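Local coordinates for protein manganese lipoxygenase (Gaeumannomyces graminis, PDB 5FX8) that oxygenates linoleic and alpha-linolenic acids to 11S- and 13R-hydroperoxy fatty acids, using a catalytic manganese ion, at residues 187-199 and 251-265. Sequence-based numbering, arbitrary orientation.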
# COMPACT_ATOMS: atom_id res chain seq x y z
N PRO A 187 18.62 -29.71 -4.17
CA PRO A 187 18.74 -28.88 -5.37
C PRO A 187 20.17 -28.76 -5.87
O PRO A 187 20.43 -28.88 -7.07
CB PRO A 187 18.20 -27.53 -4.91
CG PRO A 187 18.44 -27.51 -3.46
CD PRO A 187 18.27 -28.92 -2.99
N PHE A 188 21.11 -28.52 -4.97
CA PHE A 188 22.51 -28.43 -5.33
C PHE A 188 23.33 -29.02 -4.20
O PHE A 188 22.84 -29.24 -3.10
CB PHE A 188 22.92 -26.99 -5.63
CG PHE A 188 22.66 -26.03 -4.51
CD1 PHE A 188 23.55 -25.90 -3.47
CD2 PHE A 188 21.53 -25.22 -4.53
CE1 PHE A 188 23.31 -25.02 -2.46
CE2 PHE A 188 21.30 -24.33 -3.53
CZ PHE A 188 22.19 -24.22 -2.49
N SER A 189 24.60 -29.26 -4.49
CA SER A 189 25.50 -29.88 -3.54
C SER A 189 26.43 -28.84 -2.93
O SER A 189 26.66 -27.77 -3.49
CB SER A 189 26.32 -30.99 -4.20
OG SER A 189 26.93 -31.81 -3.21
N VAL A 190 26.94 -29.17 -1.76
CA VAL A 190 27.92 -28.35 -1.07
C VAL A 190 29.03 -29.27 -0.59
O VAL A 190 28.79 -30.44 -0.28
CB VAL A 190 27.31 -27.58 0.12
CG1 VAL A 190 28.28 -26.55 0.61
CG2 VAL A 190 26.02 -26.92 -0.27
N GLU A 191 30.25 -28.74 -0.55
CA GLU A 191 31.37 -29.50 -0.04
C GLU A 191 31.08 -29.92 1.39
O GLU A 191 30.91 -29.07 2.26
CB GLU A 191 32.66 -28.68 -0.09
CG GLU A 191 33.23 -28.51 -1.47
CD GLU A 191 34.32 -27.46 -1.50
OE1 GLU A 191 34.88 -27.14 -0.43
OE2 GLU A 191 34.60 -26.93 -2.60
N SER A 192 31.02 -31.23 1.61
CA SER A 192 30.58 -31.74 2.89
C SER A 192 31.47 -31.30 4.05
O SER A 192 31.02 -31.29 5.19
CB SER A 192 30.46 -33.26 2.83
OG SER A 192 31.69 -33.87 2.52
N LYS A 193 32.71 -30.89 3.79
CA LYS A 193 33.51 -30.34 4.88
C LYS A 193 32.97 -29.01 5.33
O LYS A 193 32.98 -28.68 6.53
CB LYS A 193 34.96 -30.18 4.44
CG LYS A 193 35.80 -31.43 4.48
CD LYS A 193 37.19 -31.13 3.91
CE LYS A 193 37.80 -29.86 4.52
NZ LYS A 193 39.07 -29.43 3.88
N VAL A 194 32.51 -28.21 4.37
CA VAL A 194 31.87 -26.94 4.69
C VAL A 194 30.57 -27.19 5.44
O VAL A 194 30.31 -26.58 6.48
CB VAL A 194 31.63 -26.14 3.40
CG1 VAL A 194 31.30 -24.74 3.73
CG2 VAL A 194 32.84 -26.18 2.53
N VAL A 195 29.76 -28.11 4.93
CA VAL A 195 28.49 -28.44 5.58
C VAL A 195 28.73 -28.94 7.00
O VAL A 195 28.00 -28.58 7.92
CB VAL A 195 27.70 -29.46 4.75
CG1 VAL A 195 26.34 -29.69 5.35
CG2 VAL A 195 27.53 -28.97 3.34
N LYS A 196 29.76 -29.74 7.20
CA LYS A 196 30.00 -30.27 8.54
C LYS A 196 30.45 -29.17 9.49
O LYS A 196 29.98 -29.10 10.63
CB LYS A 196 31.03 -31.39 8.49
CG LYS A 196 31.44 -31.95 9.83
CD LYS A 196 30.36 -32.81 10.41
CE LYS A 196 30.10 -34.00 9.55
NZ LYS A 196 29.13 -34.85 10.24
N LYS A 197 31.36 -28.30 9.05
CA LYS A 197 31.79 -27.23 9.96
C LYS A 197 30.69 -26.21 10.21
O LYS A 197 30.73 -25.53 11.23
CB LYS A 197 33.05 -26.53 9.43
CG LYS A 197 34.26 -27.43 9.39
CD LYS A 197 35.56 -26.66 9.49
CE LYS A 197 35.60 -25.53 8.52
NZ LYS A 197 36.51 -24.46 9.03
N LEU A 198 29.71 -26.09 9.32
CA LEU A 198 28.65 -25.10 9.48
C LEU A 198 27.45 -25.63 10.25
O LEU A 198 26.86 -24.92 11.06
CB LEU A 198 28.22 -24.62 8.09
CG LEU A 198 27.13 -23.57 8.00
CD1 LEU A 198 27.61 -22.26 8.48
CD2 LEU A 198 26.74 -23.46 6.58
N THR A 199 27.07 -26.87 10.04
CA THR A 199 25.85 -27.40 10.60
C THR A 199 26.05 -28.51 11.61
O THR A 199 25.07 -28.89 12.27
CB THR A 199 24.95 -27.94 9.50
OG1 THR A 199 25.55 -29.11 8.95
CG2 THR A 199 24.77 -26.91 8.43
N ALA A 251 23.38 -22.34 2.29
CA ALA A 251 24.15 -22.05 1.10
C ALA A 251 23.31 -21.22 0.13
O ALA A 251 22.09 -21.19 0.21
CB ALA A 251 24.63 -23.33 0.42
N ILE A 252 23.99 -20.57 -0.80
CA ILE A 252 23.35 -19.79 -1.85
C ILE A 252 24.06 -20.09 -3.16
O ILE A 252 25.27 -19.93 -3.25
CB ILE A 252 23.38 -18.28 -1.55
CG1 ILE A 252 22.61 -17.97 -0.27
CG2 ILE A 252 22.79 -17.48 -2.70
CD1 ILE A 252 22.65 -16.52 0.16
N LYS A 253 23.31 -20.53 -4.16
CA LYS A 253 23.85 -20.83 -5.48
C LYS A 253 23.27 -19.85 -6.49
O LYS A 253 22.05 -19.74 -6.62
CB LYS A 253 23.51 -22.27 -5.87
CG LYS A 253 24.37 -22.82 -6.95
CD LYS A 253 23.80 -24.07 -7.52
CE LYS A 253 24.75 -24.66 -8.50
NZ LYS A 253 24.04 -25.66 -9.29
N THR A 254 24.15 -19.17 -7.24
CA THR A 254 23.71 -18.07 -8.10
C THR A 254 22.99 -18.54 -9.34
O THR A 254 22.15 -17.81 -9.88
CB THR A 254 24.89 -17.25 -8.58
OG1 THR A 254 25.57 -18.00 -9.57
CG2 THR A 254 25.81 -16.92 -7.43
N ASN A 255 23.35 -19.71 -9.86
CA ASN A 255 22.76 -20.26 -11.07
C ASN A 255 22.99 -19.41 -12.30
O ASN A 255 22.22 -19.51 -13.26
CB ASN A 255 21.26 -20.49 -10.93
CG ASN A 255 20.93 -21.57 -9.97
OD1 ASN A 255 20.12 -21.37 -9.08
ND2 ASN A 255 21.54 -22.73 -10.14
N VAL A 256 23.99 -18.54 -12.30
CA VAL A 256 24.34 -17.74 -13.47
C VAL A 256 25.86 -17.66 -13.57
O VAL A 256 26.58 -17.75 -12.58
CB VAL A 256 23.74 -16.32 -13.43
CG1 VAL A 256 22.27 -16.39 -13.53
CG2 VAL A 256 24.14 -15.59 -12.17
N GLY A 257 26.34 -17.50 -14.80
CA GLY A 257 27.76 -17.30 -15.02
C GLY A 257 28.51 -18.56 -14.69
O GLY A 257 28.19 -19.66 -15.15
N VAL A 258 29.53 -18.42 -13.85
CA VAL A 258 30.28 -19.59 -13.45
C VAL A 258 29.57 -20.40 -12.39
O VAL A 258 30.02 -21.52 -12.08
CB VAL A 258 31.66 -19.14 -12.95
CG1 VAL A 258 32.36 -18.32 -14.02
CG2 VAL A 258 31.48 -18.35 -11.69
N ASP A 259 28.49 -19.86 -11.81
CA ASP A 259 27.57 -20.63 -10.98
C ASP A 259 28.17 -20.98 -9.62
O ASP A 259 28.23 -22.14 -9.23
CB ASP A 259 27.14 -21.90 -11.72
CG ASP A 259 25.85 -22.44 -11.25
OD1 ASP A 259 25.47 -22.13 -10.11
OD2 ASP A 259 25.21 -23.18 -12.01
N LEU A 260 28.61 -19.98 -8.88
CA LEU A 260 29.27 -20.27 -7.63
C LEU A 260 28.26 -20.60 -6.53
O LEU A 260 27.08 -20.25 -6.61
CB LEU A 260 30.14 -19.09 -7.21
CG LEU A 260 31.23 -18.69 -8.19
CD1 LEU A 260 32.02 -17.56 -7.61
CD2 LEU A 260 32.11 -19.85 -8.43
N THR A 261 28.74 -21.26 -5.49
CA THR A 261 27.95 -21.58 -4.31
C THR A 261 28.62 -20.95 -3.10
O THR A 261 29.76 -21.28 -2.79
CB THR A 261 27.81 -23.09 -4.11
OG1 THR A 261 27.34 -23.70 -5.32
CG2 THR A 261 26.80 -23.38 -3.04
N TYR A 262 27.91 -20.08 -2.41
CA TYR A 262 28.43 -19.39 -1.24
C TYR A 262 27.87 -19.98 0.06
O TYR A 262 26.84 -20.66 0.08
CB TYR A 262 28.09 -17.91 -1.30
CG TYR A 262 28.65 -17.18 -2.48
CD1 TYR A 262 27.98 -17.15 -3.69
CD2 TYR A 262 29.83 -16.47 -2.37
CE1 TYR A 262 28.49 -16.48 -4.74
CE2 TYR A 262 30.33 -15.80 -3.41
CZ TYR A 262 29.66 -15.81 -4.59
OH TYR A 262 30.17 -15.13 -5.65
N THR A 263 28.55 -19.67 1.15
CA THR A 263 28.22 -20.21 2.45
C THR A 263 28.60 -19.13 3.45
O THR A 263 29.40 -18.26 3.12
CB THR A 263 28.99 -21.53 2.69
OG1 THR A 263 28.33 -22.60 2.01
CG2 THR A 263 29.08 -21.87 4.10
N PRO A 264 28.01 -19.13 4.66
CA PRO A 264 28.54 -18.25 5.71
C PRO A 264 30.00 -18.52 6.07
O PRO A 264 30.55 -17.78 6.88
CB PRO A 264 27.62 -18.53 6.90
CG PRO A 264 26.37 -18.98 6.30
CD PRO A 264 26.70 -19.69 5.02
N LEU A 265 30.63 -19.54 5.51
CA LEU A 265 32.05 -19.80 5.71
C LEU A 265 32.94 -19.19 4.62
O LEU A 265 34.16 -19.23 4.75
CB LEU A 265 32.32 -21.31 5.79
CG LEU A 265 31.71 -22.02 6.98
CD1 LEU A 265 32.21 -23.43 7.01
CD2 LEU A 265 32.05 -21.28 8.27
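Phe188 lays its ring on the hairpin formed by 251-253 and 261-262, with Lys253 CB over one face and Ala251 CB at the edge. The Lys253 CB sits 3.9 Å from the centroid of the Phe188 ring and 14° off the ring normal, a CH-pi contact. From there the lysine chain runs extended, antiparallel to the phenylalanine side chain, and brings Lys253 CD to 3.6 Å from Phe188 CB. In the ring plane, Ala251 CB meets Phe188 CE1 at 3.6 Å, while the Thr261 methyl comes in obliquely. Phe188 CB already points at the strands, and a chi1 of 56°, with CG between the backbone N and the carbonyl carbon, sets the ring against them. Val190 follows, its CG2 resting on Ala251 CB.

Beyond Glu191, the N-cap of helix 192-199, Val194 CG1 touches two methyls at once, 3.6 Å from both Thr263 CG2 and Leu265 CD1. One turn on, Leu198 points CD2 at Thr263 CG2, tip to tip at 3.8 Å, and crosses Pro264 at about a right angle. No hydrogen bond joins the segments; this is apolar structural packing, away from the manganese site.

The lead-in lies on the last two strands of the five-stranded antiparallel sheet, and helix 192-199 packs on the loop after strand 261-262. Phe188 also reaches Gln235 and Leu237 on strand 235-241, while Ile252 and Tyr262 face away, toward helix 268-305.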